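Local coordinates for phosphoserine aminotransferase SerC (Cytophaga hutchinsonii ATCC 33406, PDB 3FFR) that catalyses, as a pyridoxal-phosphate-dependent class-V aminotransferase, the transfer of an amino group from glutamate to 3-phosphohydroxypyruvate, giving phosphoserine, in serine biosynthesis, at the interface of chains A and B. Sequence-based numbering; all coordinates share one arbitrary frame. Chains: chain A/B, Phosphoserine aminotransferase SerC.

Four patches are spread along the two-fold interface. Contact 1, where helix 19-28 of each chain crosses its twin, and contact 4, where the N-terminal segment of chain A meets the end of that helix in chain B, have C-alpha centres about 14 Å apart and share B:Asp28. Contact 2 lies about 15 Å from each of them and about 23 Å from contact 3, which stands alone, about 35 Å from contact 1 and 39 Å from contact 4. Contacts so widely spread would probably resist rocking of the subunits, as suits class-V aminotransferases, which typically work as dimers.

Contact 1: the interface of chains A and B. Residues chain A 20, 23-24, 27-28; chain B 20, 23-24, 27-28.
The carboxylate oxygen OD1 of B:Asp28 is gripped by two hydrogen bonds, both from the guanidinium of A:Arg20: NH2 stands 3.0 Å from it and NH1 donates to its anti lone pair. The approach is end-on, and both N-H groups share one acceptor, so neither bond is straight (about 138° at H). NH2 comes from above the carboxylate plane, although the guanidinium and carboxylate planes are only 13° apart. Arginine suits the place through its reach: CG lies anti to the backbone N (chi1 -177°) and the chain stays extended as far as NE, carrying the charge to the last turn of the opposite helix 19-28. There NH1 of A:Arg20 lies 3.6 Å from CB of B:Leu27. The two-fold axis repeats the salt bridge between B:Arg20 and A:Asp28, so a charged pair closes each end of the crossing.

Between these pairs the contact is apolar. The selenomethionines A:Met23 and B:Met23 cross at about a right angle, CG to CG at 4.0 Å, their flexible, unbranched chains bent at chi2 and chi3 so that each SE faces the other's CE. CD1 of A:Leu27 packs against CG of B:Met23, and the twin pair likewise. Centrally, the CD1 methyls of A:Ile24 and B:Ile24 meet tightly, 3.4 Å apart.

Contact 2: the interface of chains A and B. Residues chain A 190, 196-198, 245; chain B 243-247.
The segment 196-198, which follows A:Lys191, the residue that carries pyridoxal phosphate as a Schiff base, and leads into strand 200-205, packs against the partner's loop 243-245 and the start of helix 246-262. No direct polar bond crosses; water does the bridging. Water 1 lies 2.8 Å from the backbone O of A:Ala197 and also binds ND2 of A:Asn245 and OD1 of B:Asn245; water 2, its mirror, joins OD1 of A:Asn245 to ND2 of B:Asn245. A:Asn245 and B:Asn245 reach tip to tip, amide planes 19° apart and ND2 atoms 3.7 Å from each other, each offering a donor and an acceptor. ND2 of A:Asn245 also donates to O of A:Gly198 at 2.9 Å, from above the carbonyl plane. An alanine in place of A:Asn245 would remove that bond and one amide's hold on waters 1 and 2, and would probably loosen the bridge.

Small groups permit close packing elsewhere: CB of A:Ala197 lies 3.4 Å from CG2 of B:Thr243. CB of A:Pro196, on a rigid ring, presses against CG of selenomethionine B:Met247, whose bent chain crosses the ring obliquely. Water 3 links O of A:Ala197 to N of B:Met247, so the segment just downstream of A:Lys191 rests on the first turn of the partner's helix 246-262.

Contact 3: the interface of chains A and B. Residues chain A 76, 79, 221, 223-225; chain B 75, 79, 97, 101, 104-105.
A:Gly223, with phi at 128°, takes a backbone shape that suits glycine, and A:Thr224 follows in an unusual one, pushing its side chain into chain B. There CB of A:Thr224 sits over the centre of the B:Phe101 ring, 3.6 Å from the centroid, while CG2 turns to CG of B:Leu105. A:Thr224 serves both needs, since its methyl packs and its hydroxyl OG1 donates to OE2 of B:Glu75 at 2.7 Å, from above the carboxylate plane.

B:Glu75 reaches out from helix 70-81 with CG anti to the backbone N (chi1 -175°) and its chain extended. Tip to tip, NH1 and NH2 of A:Arg76 both bond to OE1 of B:Glu75 at 3.0 Å, NH1 on the syn lone pair, forming a salt bridge. NH1 of A:Arg76 also donates to OE1 of A:Gln79 in the plane of that carbonyl, which fixes the guanidinium's rotation. Replacing B:Glu75 with an alanine would remove this counter-charge and this acceptor for OG1 of A:Thr224, and is likely to weaken the patch. CE1 of B:Phe101 stands over the guanidinium of B:Arg97, which a same-chain grip on B:Glu104, NH1 2.8 Å from OE2, holds in place. OG of A:Ser221 donates to the backbone O of B:Glu104 at 2.7 Å, in plane on a lone pair.

Contact 4: the interface of chains A and B. Residues chain A 3-7, 14; chain B 28-30, 34.
B:Lys30 belongs to a class-V aminotransferase subunit and lies just past helix 19-28, where it takes the left-handed backbone conformation (phi 59°). Its side chain crosses into the N-terminal segment of chain A, CG anti to the carbonyl carbon (chi1 -67°) and the rest extended. CB starts beside the amide of A:Asn3, 3.8 Å from ND2. CG runs past CB of the same asparagine, crossing it at about a right angle. CD passes 3.6 Å from the backbone O of A:Asn3, and CE comes closer still to that oxygen. At the tip, the amine NZ forms a salt bridge with OE2 of A:Glu14 at 2.8 Å, on the syn lone pair, and donates to the backbone O of A:Lys5 from above the carbonyl plane. Lysine suits the path: its long chain spans it and its amine can donate to both oxygens.

A:Glu14 is itself held in place, because its OE1 accepts from the backbone N of A:Tyr7 at 3.0 Å. A:Asn3 suits the turn it occupies, since its amide both donates and accepts: OD1 receives N of A:Lys5, while ND2 donates to the A:Tyr7 hydroxyl and, from above the carbonyl plane, to O of B:Glu29 at 3.2 Å. The backbone N of A:Asn3 makes a nearly straight bond (169° at H) to O of B:Asp28, at the C-terminal end of helix 19-28. Water 6 joins that same oxygen to O of A:Asn3.

Contact 1: the interface of chains A and B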
# COMPACT_ATOMS: atom_id res chain seq x y z
N ARG A 20 5.18 7.21 18.36
CA ARG A 20 4.12 6.76 19.30
C ARG A 20 3.14 7.87 19.61
O ARG A 20 1.91 7.68 19.53
CB ARG A 20 4.72 6.19 20.59
CG ARG A 20 3.68 5.66 21.54
CD ARG A 20 4.28 5.11 22.83
NE ARG A 20 3.18 4.47 23.56
CZ ARG A 20 2.93 3.16 23.55
NH1 ARG A 20 3.76 2.32 22.94
NH2 ARG A 20 1.87 2.71 24.22
N MSE A 23 1.00 8.76 16.61
CA MSE A 23 -0.02 7.75 16.31
C MSE A 23 -1.21 7.94 17.26
O MSE A 23 -2.39 7.73 16.91
CB MSE A 23 0.52 6.34 16.46
CG MSE A 23 -0.48 5.24 16.09
SE MSE A 23 -0.80 5.18 14.21
CE MSE A 23 0.69 3.98 13.75
N ILE A 24 -0.91 8.34 18.49
CA ILE A 24 -2.01 8.59 19.44
C ILE A 24 -2.83 9.77 18.93
O ILE A 24 -4.08 9.78 18.98
CB ILE A 24 -1.53 8.83 20.87
CG1 ILE A 24 -0.83 7.57 21.37
CG2 ILE A 24 -2.71 9.16 21.76
CD1 ILE A 24 -1.64 6.37 21.30
N LEU A 27 -5.10 8.64 16.16
CA LEU A 27 -6.28 7.92 16.64
C LEU A 27 -7.28 8.93 17.18
O LEU A 27 -8.49 8.86 16.91
CB LEU A 27 -5.90 6.92 17.72
CG LEU A 27 -5.05 5.73 17.27
CD1 LEU A 27 -4.50 4.97 18.48
CD2 LEU A 27 -5.81 4.82 16.26
N ASP A 28 -6.76 9.87 17.94
CA ASP A 28 -7.61 10.89 18.58
C ASP A 28 -8.36 11.74 17.59
O ASP A 28 -9.54 12.10 17.81
CB ASP A 28 -6.79 11.82 19.48
CG ASP A 28 -6.43 11.19 20.81
OD1 ASP A 28 -7.02 10.17 21.15
OD2 ASP A 28 -5.59 11.76 21.54
N ARG B 20 -8.66 0.85 18.44
CA ARG B 20 -7.77 1.69 19.28
C ARG B 20 -6.90 0.85 20.20
O ARG B 20 -5.67 1.03 20.27
CB ARG B 20 -8.57 2.72 20.09
CG ARG B 20 -7.69 3.64 20.91
CD ARG B 20 -8.49 4.65 21.73
NE ARG B 20 -7.52 5.58 22.30
CZ ARG B 20 -7.22 6.78 21.80
NH1 ARG B 20 -7.90 7.26 20.75
NH2 ARG B 20 -6.28 7.51 22.39
N MSE B 23 -4.30 -1.12 18.27
CA MSE B 23 -3.21 -0.29 17.77
C MSE B 23 -2.21 -0.02 18.91
O MSE B 23 -0.98 0.07 18.72
CB MSE B 23 -3.70 1.04 17.22
CG MSE B 23 -2.61 1.92 16.62
SE MSE B 23 -1.96 1.21 14.97
CE MSE B 23 -3.29 2.06 13.80
N ILE B 24 -2.74 0.11 20.12
CA ILE B 24 -1.84 0.33 21.27
C ILE B 24 -0.99 -0.92 21.45
O ILE B 24 0.23 -0.86 21.72
CB ILE B 24 -2.57 0.69 22.55
CG1 ILE B 24 -3.31 2.01 22.36
CG2 ILE B 24 -1.59 0.80 23.70
CD1 ILE B 24 -2.45 3.10 21.94
N LEU B 27 1.78 -0.96 18.91
CA LEU B 27 2.88 -0.06 19.25
C LEU B 27 3.73 -0.71 20.33
O LEU B 27 4.97 -0.71 20.28
CB LEU B 27 2.36 1.29 19.74
CG LEU B 27 1.65 2.14 18.69
CD1 LEU B 27 0.92 3.31 19.36
CD2 LEU B 27 2.62 2.59 17.55
N ASP B 28 3.05 -1.27 21.31
CA ASP B 28 3.73 -1.90 22.45
C ASP B 28 4.61 -3.06 22.06
O ASP B 28 5.72 -3.24 22.62
CB ASP B 28 2.72 -2.41 23.50
CG ASP B 28 2.16 -1.30 24.36
OD1 ASP B 28 2.72 -0.20 24.34
OD2 ASP B 28 1.18 -1.55 25.09

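Contact 2: the interface of chains A and B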
# COMPACT_ATOMS: atom_id res chain seq x y z
N GLN A 190 9.96 2.90 5.81
CA GLN A 190 10.34 2.05 6.94
C GLN A 190 11.85 1.94 7.19
O GLN A 190 12.30 1.13 7.98
CB GLN A 190 9.74 0.65 6.83
CG GLN A 190 10.35 -0.27 5.82
CD GLN A 190 9.84 -0.08 4.42
OE1 GLN A 190 9.07 0.86 4.16
NE2 GLN A 190 10.23 -0.98 3.51
N PRO A 196 6.26 2.75 10.28
CA PRO A 196 5.93 1.40 9.87
C PRO A 196 5.87 1.33 8.35
O PRO A 196 5.59 2.31 7.70
CB PRO A 196 4.52 1.20 10.42
CG PRO A 196 4.43 2.12 11.57
CD PRO A 196 5.17 3.36 11.06
N ALA A 197 6.14 0.16 7.78
CA ALA A 197 6.03 0.01 6.33
C ALA A 197 4.55 0.23 5.90
O ALA A 197 3.61 0.03 6.68
CB ALA A 197 6.56 -1.37 5.86
N GLY A 198 4.42 0.61 4.63
CA GLY A 198 3.15 0.86 3.97
C GLY A 198 3.05 2.15 3.18
O GLY A 198 1.96 2.59 2.83
N ASN A 245 -2.78 5.16 2.12
CA ASN A 245 -2.39 4.90 3.51
C ASN A 245 -2.28 6.24 4.23
O ASN A 245 -1.20 6.79 4.42
CB ASN A 245 -1.09 4.13 3.59
CG ASN A 245 -0.76 3.70 5.00
OD1 ASN A 245 -1.38 4.17 5.97
ND2 ASN A 245 0.26 2.83 5.13
N THR B 243 7.90 -5.30 1.21
CA THR B 243 7.61 -5.02 2.63
C THR B 243 6.15 -4.53 2.68
O THR B 243 5.82 -3.51 2.07
CB THR B 243 8.55 -3.99 3.25
OG1 THR B 243 9.91 -4.31 2.87
CG2 THR B 243 8.38 -3.98 4.81
N PRO B 244 5.29 -5.24 3.41
CA PRO B 244 3.89 -4.86 3.37
C PRO B 244 3.45 -3.97 4.51
O PRO B 244 4.23 -3.65 5.40
CB PRO B 244 3.22 -6.19 3.58
CG PRO B 244 4.09 -6.89 4.54
CD PRO B 244 5.50 -6.47 4.22
N ASN B 245 2.15 -3.70 4.52
CA ASN B 245 1.53 -2.91 5.60
C ASN B 245 1.24 -3.83 6.77
O ASN B 245 0.12 -4.29 6.97
CB ASN B 245 0.27 -2.23 5.11
CG ASN B 245 -0.30 -1.27 6.13
OD1 ASN B 245 0.12 -1.26 7.30
ND2 ASN B 245 -1.29 -0.46 5.70
N ALA B 246 2.29 -4.11 7.52
CA ALA B 246 2.19 -4.99 8.69
C ALA B 246 1.20 -4.51 9.74
O ALA B 246 0.55 -5.30 10.42
CB ALA B 246 3.60 -5.20 9.32
N MSE B 247 1.11 -3.19 9.88
CA MSE B 247 0.20 -2.62 10.88
C MSE B 247 -1.21 -3.09 10.57
O MSE B 247 -1.96 -3.59 11.45
CB MSE B 247 0.25 -1.08 10.96
CG MSE B 247 1.66 -0.54 11.23
SE MSE B 247 2.38 -1.11 12.96
CE MSE B 247 1.61 0.16 14.11
O HOH W 1 1.23 1.27 7.60
O HOH W 2 -2.62 1.94 7.08
O HOH W 3 3.72 -1.76 8.78

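Contact 3: the interface of chains A and B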
# COMPACT_ATOMS: atom_id res chain seq x y z
N ARG A 76 6.55 0.86 -11.62
CA ARG A 76 5.94 2.04 -12.23
C ARG A 76 6.95 2.84 -13.04
O ARG A 76 6.59 3.47 -14.06
CB ARG A 76 5.24 2.95 -11.21
CG ARG A 76 4.18 2.29 -10.35
CD ARG A 76 3.25 1.41 -11.13
NE ARG A 76 2.20 0.84 -10.24
CZ ARG A 76 1.29 -0.03 -10.66
NH1 ARG A 76 1.32 -0.46 -11.92
NH2 ARG A 76 0.33 -0.43 -9.82
N GLN A 79 7.16 0.92 -16.35
CA GLN A 79 5.90 1.06 -17.12
C GLN A 79 5.65 2.42 -17.69
O GLN A 79 5.14 2.56 -18.81
CB GLN A 79 4.69 0.68 -16.25
CG GLN A 79 4.67 -0.81 -15.87
CD GLN A 79 3.63 -1.14 -14.79
OE1 GLN A 79 3.22 -0.27 -14.02
NE2 GLN A 79 3.19 -2.40 -14.75
N SER A 221 0.23 1.57 -23.50
CA SER A 221 -0.35 1.58 -22.14
C SER A 221 0.78 1.82 -21.17
O SER A 221 1.82 1.15 -21.26
CB SER A 221 -1.01 0.26 -21.78
OG SER A 221 -1.37 0.30 -20.41
N GLY A 223 -0.18 2.09 -17.87
CA GLY A 223 -0.83 1.63 -16.66
C GLY A 223 -2.27 2.05 -16.51
O GLY A 223 -2.96 2.37 -17.47
N THR A 224 -2.68 2.11 -15.23
CA THR A 224 -4.06 2.45 -14.88
C THR A 224 -4.07 3.52 -13.80
O THR A 224 -3.89 4.70 -14.12
CB THR A 224 -4.92 1.22 -14.49
OG1 THR A 224 -4.40 0.57 -13.32
CG2 THR A 224 -5.07 0.22 -15.67
N TYR A 225 -4.31 3.12 -12.56
CA TYR A 225 -4.42 4.08 -11.45
C TYR A 225 -3.12 4.77 -11.11
O TYR A 225 -3.12 5.92 -10.64
CB TYR A 225 -5.06 3.42 -10.19
CG TYR A 225 -4.19 2.44 -9.46
CD1 TYR A 225 -3.80 1.25 -10.06
CD2 TYR A 225 -3.74 2.71 -8.20
CE1 TYR A 225 -2.95 0.36 -9.41
CE2 TYR A 225 -2.89 1.83 -7.52
CZ TYR A 225 -2.49 0.67 -8.14
OH TYR A 225 -1.64 -0.19 -7.49
N GLU B 75 -6.40 -3.81 -11.26
CA GLU B 75 -5.29 -3.86 -12.23
C GLU B 75 -4.67 -5.24 -12.34
O GLU B 75 -4.44 -5.76 -13.45
CB GLU B 75 -4.23 -2.80 -11.90
CG GLU B 75 -3.12 -2.73 -12.95
CD GLU B 75 -2.05 -1.73 -12.57
OE1 GLU B 75 -1.18 -2.10 -11.77
OE2 GLU B 75 -2.03 -0.65 -13.17
N GLN B 79 -4.15 -7.90 -15.49
CA GLN B 79 -2.78 -8.29 -15.89
C GLN B 79 -2.48 -9.76 -15.79
O GLN B 79 -1.78 -10.33 -16.64
CB GLN B 79 -1.73 -7.54 -15.06
CG GLN B 79 -1.72 -6.03 -15.33
CD GLN B 79 -0.87 -5.24 -14.32
OE1 GLN B 79 -0.64 -5.69 -13.20
NE2 GLN B 79 -0.40 -4.06 -14.72
N ARG B 97 -15.17 2.17 -13.55
CA ARG B 97 -13.71 2.41 -13.51
C ARG B 97 -12.96 1.10 -13.78
O ARG B 97 -11.99 1.07 -14.56
CB ARG B 97 -13.25 3.06 -12.21
CG ARG B 97 -11.80 3.59 -12.28
CD ARG B 97 -11.63 4.91 -13.09
NE ARG B 97 -10.22 5.19 -13.33
CZ ARG B 97 -9.61 4.94 -14.49
NH1 ARG B 97 -10.32 4.56 -15.53
NH2 ARG B 97 -8.30 5.16 -14.63
N PHE B 101 -10.36 0.14 -16.82
CA PHE B 101 -8.98 -0.38 -16.66
C PHE B 101 -8.66 -1.39 -17.75
O PHE B 101 -7.52 -1.50 -18.21
CB PHE B 101 -8.80 -1.09 -15.30
CG PHE B 101 -8.48 -0.17 -14.16
CD1 PHE B 101 -8.87 1.16 -14.15
CD2 PHE B 101 -7.78 -0.68 -13.06
CE1 PHE B 101 -8.57 1.99 -13.08
CE2 PHE B 101 -7.50 0.13 -11.98
CZ PHE B 101 -7.91 1.46 -11.98
N GLU B 104 -7.60 0.49 -20.72
CA GLU B 104 -6.34 1.20 -20.46
C GLU B 104 -5.14 0.26 -20.53
O GLU B 104 -4.00 0.69 -20.83
CB GLU B 104 -6.39 1.93 -19.11
CG GLU B 104 -7.30 3.09 -19.19
CD GLU B 104 -7.67 3.72 -17.85
OE1 GLU B 104 -6.96 3.50 -16.87
OE2 GLU B 104 -8.71 4.42 -17.80
N LEU B 105 -5.39 -1.02 -20.26
CA LEU B 105 -4.35 -2.06 -20.29
C LEU B 105 -4.27 -2.77 -21.63
O LEU B 105 -3.55 -3.75 -21.81
CB LEU B 105 -4.56 -3.08 -19.17
CG LEU B 105 -4.31 -2.55 -17.75
CD1 LEU B 105 -4.81 -3.48 -16.61
CD2 LEU B 105 -2.79 -2.25 -17.54
O HOH W 4 -0.98 1.84 -12.97
O HOH W 5 -4.97 5.63 -16.43

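Contact 4: the interface of chains A and B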
# COMPACT_ATOMS: atom_id res chain seq x y z
N ASN A 3 7.59 -4.64 24.32
CA ASN A 3 8.84 -4.99 23.62
C ASN A 3 9.80 -3.84 23.81
O ASN A 3 9.59 -2.74 23.28
CB ASN A 3 8.54 -5.23 22.15
CG ASN A 3 9.74 -5.74 21.36
OD1 ASN A 3 10.89 -5.71 21.81
ND2 ASN A 3 9.46 -6.23 20.17
N ASN A 4 10.85 -4.07 24.59
CA ASN A 4 11.79 -3.03 24.94
C ASN A 4 13.11 -3.07 24.16
O ASN A 4 14.01 -2.28 24.38
CB ASN A 4 12.09 -3.11 26.43
CG ASN A 4 10.86 -2.78 27.26
OD1 ASN A 4 10.07 -1.92 26.86
ND2 ASN A 4 10.69 -3.46 28.38
N LYS A 5 13.18 -4.02 23.25
CA LYS A 5 14.37 -4.21 22.45
C LYS A 5 14.53 -3.10 21.40
O LYS A 5 13.55 -2.69 20.76
CB LYS A 5 14.30 -5.57 21.76
CG LYS A 5 15.55 -5.98 21.07
CD LYS A 5 15.29 -7.14 20.14
CE LYS A 5 15.31 -8.44 20.85
NZ LYS A 5 14.72 -9.49 19.96
N ILE A 6 15.76 -2.61 21.27
CA ILE A 6 16.08 -1.60 20.26
C ILE A 6 16.66 -2.34 19.05
O ILE A 6 17.64 -3.09 19.16
CB ILE A 6 17.07 -0.56 20.81
CG1 ILE A 6 16.49 0.06 22.09
CG2 ILE A 6 17.43 0.52 19.74
CD1 ILE A 6 15.10 0.69 21.92
N TYR A 7 16.05 -2.10 17.89
CA TYR A 7 16.40 -2.81 16.67
C TYR A 7 17.27 -1.99 15.73
O TYR A 7 16.81 -1.02 15.16
CB TYR A 7 15.10 -3.21 15.93
CG TYR A 7 14.25 -4.24 16.61
CD1 TYR A 7 13.48 -3.93 17.73
CD2 TYR A 7 14.17 -5.53 16.11
CE1 TYR A 7 12.70 -4.87 18.34
CE2 TYR A 7 13.38 -6.47 16.70
CZ TYR A 7 12.64 -6.15 17.82
OH TYR A 7 11.86 -7.11 18.40
N GLU A 14 13.70 0.50 13.98
CA GLU A 14 13.21 1.25 15.12
C GLU A 14 12.39 2.47 14.63
O GLU A 14 12.81 3.21 13.74
CB GLU A 14 14.40 1.68 15.99
CG GLU A 14 14.09 2.13 17.38
CD GLU A 14 13.50 1.06 18.28
OE1 GLU A 14 13.70 -0.18 18.11
OE2 GLU A 14 12.83 1.49 19.22
N ASP B 28 3.05 -1.27 21.31
CA ASP B 28 3.73 -1.90 22.45
C ASP B 28 4.61 -3.06 22.06
O ASP B 28 5.72 -3.24 22.62
CB ASP B 28 2.72 -2.41 23.50
CG ASP B 28 2.16 -1.30 24.36
OD1 ASP B 28 2.72 -0.20 24.34
OD2 ASP B 28 1.18 -1.55 25.09
N GLU B 29 4.12 -3.83 21.09
CA GLU B 29 4.82 -5.03 20.61
C GLU B 29 5.83 -4.75 19.51
O GLU B 29 6.53 -5.65 19.05
CB GLU B 29 3.86 -6.09 20.10
CG GLU B 29 2.95 -6.62 21.25
CD GLU B 29 2.07 -7.80 20.86
OE1 GLU B 29 2.14 -8.31 19.73
OE2 GLU B 29 1.28 -8.24 21.73
N LYS B 30 5.88 -3.49 19.09
CA LYS B 30 6.77 -3.05 18.01
C LYS B 30 6.52 -3.79 16.69
O LYS B 30 7.43 -4.11 15.94
CB LYS B 30 8.26 -3.12 18.43
CG LYS B 30 8.56 -2.10 19.53
CD LYS B 30 10.06 -1.96 19.76
CE LYS B 30 10.38 -0.76 20.65
NZ LYS B 30 11.84 -0.52 20.83
N ILE B 34 9.39 -4.99 13.56
CA ILE B 34 9.81 -6.36 13.25
C ILE B 34 9.99 -6.55 11.75
O ILE B 34 9.34 -5.91 10.91
CB ILE B 34 8.86 -7.46 13.84
CG1 ILE B 34 7.48 -7.38 13.17
CG2 ILE B 34 8.81 -7.35 15.39
CD1 ILE B 34 6.49 -8.42 13.58
O HOH W 6 7.42 -0.83 23.19